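Local atomic coordinates of periplasmic oligopeptide-binding protein (PDB entry 3ZS6), a protein that probably binds oligopeptides in the periplasm as the solute-binding component of an ABC transport system for peptide uptake. Residues Asn76-Thr81 / Asn158-Ala163. Numbering follows the deposited sequence.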
loop_
_atom_site.group_PDB
_atom_site.type_symbol
_atom_site.label_atom_id
_atom_site.label_comp_id
_atom_site.label_asym_id
_atom_site.label_seq_id
_atom_site.Cartn_x
_atom_site.Cartn_y
_atom_site.Cartn_z
ATOM N N ASN A 76 -9.151 10.246 -25.212
ATOM C CA ASN A 76 -9.859 11.126 -26.137
ATOM C C ASN A 76 -9.062 11.374 -27.415
ATOM O O ASN A 76 -9.419 12.231 -28.223
ATOM C CB ASN A 76 -10.206 12.462 -25.476
ATOM C CG ASN A 76 -8.971 13.255 -25.087
ATOM O OD1 ASN A 76 -7.841 12.819 -25.318
ATOM N ND2 ASN A 76 -9.181 14.433 -24.506
ATOM N N GLY A 77 -7.976 10.629 -27.586
ATOM C CA GLY A 77 -7.186 10.711 -28.802
ATOM C C GLY A 77 -6.050 11.717 -28.752
ATOM O O GLY A 77 -5.199 11.741 -29.643
ATOM N N GLN A 78 -6.037 12.555 -27.720
ATOM C CA GLN A 78 -4.961 13.531 -27.545
ATOM C C GLN A 78 -3.674 12.820 -27.145
ATOM O O GLN A 78 -3.719 11.782 -26.480
ATOM C CB GLN A 78 -5.332 14.557 -26.474
ATOM C CG GLN A 78 -6.512 15.440 -26.823
ATOM C CD GLN A 78 -6.083 16.794 -27.358
ATOM O OE1 GLN A 78 -5.626 16.914 -28.500
ATOM N NE2 GLN A 78 -6.224 17.826 -26.530
ATOM N N PRO A 79 -2.520 13.380 -27.546
ATOM C CA PRO A 79 -1.214 12.782 -27.253
ATOM C C PRO A 79 -0.818 12.922 -25.786
ATOM O O PRO A 79 -1.218 13.877 -25.124
ATOM C CB PRO A 79 -0.254 13.584 -28.135
ATOM C CG PRO A 79 -0.924 14.891 -28.342
ATOM C CD PRO A 79 -2.401 14.612 -28.344
ATOM N N VAL A 80 -0.041 11.969 -25.287
ATOM C CA VAL A 80 0.542 12.078 -23.958
ATOM C C VAL A 80 1.970 12.587 -24.096
ATOM O O VAL A 80 2.777 11.985 -24.807
ATOM C CB VAL A 80 0.560 10.722 -23.237
ATOM C CG1 VAL A 80 1.303 10.829 -21.908
ATOM C CG2 VAL A 80 -0.864 10.219 -23.020
ATOM N N THR A 81 2.283 13.701 -23.433
ATOM C CA THR A 81 3.639 14.246 -23.487
ATOM C C THR A 81 4.227 14.575 -22.115
ATOM O O THR A 81 3.570 14.442 -21.080
ATOM C CB THR A 81 3.724 15.524 -24.348
ATOM O OG1 THR A 81 3.087 16.604 -23.652
ATOM C CG2 THR A 81 3.056 15.309 -25.698
ATOM N N ASN A 158 -4.747 14.536 -17.198
ATOM C CA ASN A 158 -5.091 15.419 -18.305
ATOM C C ASN A 158 -5.621 16.762 -17.817
ATOM O O ASN A 158 -6.768 16.871 -17.380
ATOM C CB ASN A 158 -6.109 14.725 -19.223
ATOM C CG ASN A 158 -6.428 15.534 -20.475
ATOM O OD1 ASN A 158 -7.152 16.527 -20.418
ATOM N ND2 ASN A 158 -5.910 15.091 -21.615
ATOM N N LYS A 159 -4.772 17.782 -17.891
ATOM C CA LYS A 159 -5.091 19.109 -17.366
ATOM C C LYS A 159 -6.446 19.636 -17.854
ATOM O O LYS A 159 -7.239 20.159 -17.071
ATOM C CB LYS A 159 -3.971 20.090 -17.736
ATOM C CG LYS A 159 -4.291 21.557 -17.493
ATOM C CD LYS A 159 -3.303 22.454 -18.238
ATOM C CE LYS A 159 -3.739 23.910 -18.206
ATOM N NZ LYS A 159 -2.958 24.753 -19.163
ATOM N N ASP A 160 -6.707 19.502 -19.150
ATOM C CA ASP A 160 -7.950 20.004 -19.716
ATOM C C ASP A 160 -9.162 19.333 -19.077
ATOM O O ASP A 160 -10.156 19.993 -18.757
ATOM C CB ASP A 160 -7.980 19.801 -21.232
ATOM C CG ASP A 160 -7.045 20.750 -21.970
ATOM O OD1 ASP A 160 -6.622 21.764 -21.371
ATOM O OD2 ASP A 160 -6.744 20.481 -23.153
ATOM N N ALA A 161 -9.077 18.019 -18.894
ATOM C CA ALA A 161 -10.191 17.265 -18.334
ATOM C C ALA A 161 -10.488 17.707 -16.903
ATOM O O ALA A 161 -11.649 17.886 -16.524
ATOM C CB ALA A 161 -9.908 15.775 -18.390
ATOM N N VAL A 162 -9.435 17.885 -16.112
ATOM C CA VAL A 162 -9.590 18.334 -14.736
ATOM C C VAL A 162 -10.137 19.752 -14.704
ATOM O O VAL A 162 -10.974 20.094 -13.869
ATOM C CB VAL A 162 -8.252 18.276 -13.979
ATOM C CG1 VAL A 162 -8.399 18.862 -12.579
ATOM C CG2 VAL A 162 -7.765 16.838 -13.907
ATOM N N ALA A 163 -9.667 20.574 -15.634
ATOM C CA ALA A 163 -10.085 21.965 -15.698
ATOM C C ALA A 163 -11.561 22.053 -16.053
ATOM O O ALA A 163 -12.311 22.822 -15.448
ATOM C CB ALA A 163 -9.238 22.734 -16.718
#
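Asn76 and Asn158 carry side-chain torsions that send each OD1 to a backbone N-H further along its own segment, and their two ND2 atoms then face each other at a distance. In Asn76 OD1 eclipses CA (chi2 1°), which leaves ND2 pointing away from it; in Asn158 CG stands anti to N (chi1 -175°), and the turn of the amide about CB-CG (chi2 -75°) aims OD1 at Ala161 N. Asn76 ND2 and Asn158 ND2 stop 4.4 Å apart, a distant approach of two donor groups with no bond between them. Each carbonyl is engaged at home. Asn76 OD1 accepts from Gln78 N at 3.0 Å, the donor sitting above the carbonyl plane, and this ties the amide to the loop. Asn158 OD1 takes the N-H of Ala161 at 2.9 Å in the carbonyl plane, so the buried amide is held against the first turn of the helix. Val162 N to Asn158 O (3.1 Å) adds the first backbone bond of that turn. Farther out, the Gln78 side chain bends so that NE2, not OE1, is nearer the carboxylate of Asp160. Gln78 NE2 and Asp160 OD2 remain 4.3 Å apart, too far for a hydrogen bond, although the amide N-H and the negative charge would probably attract weakly. The contact is small, burying 83 Å² in all; Asn158 is buried, whereas Asn76, Gln78 and Asp160 are exposed. The Asn158 side chain also touches Trp74, as does Val80, which packs on Phe85 of helix 82-93. A loop that carries an Asx turn at Asn76 thus lies loosely beside the N-terminus of helix 159-165, where Asn158 is a classic side-chain N-cap, within a solute-binding protein of family 5.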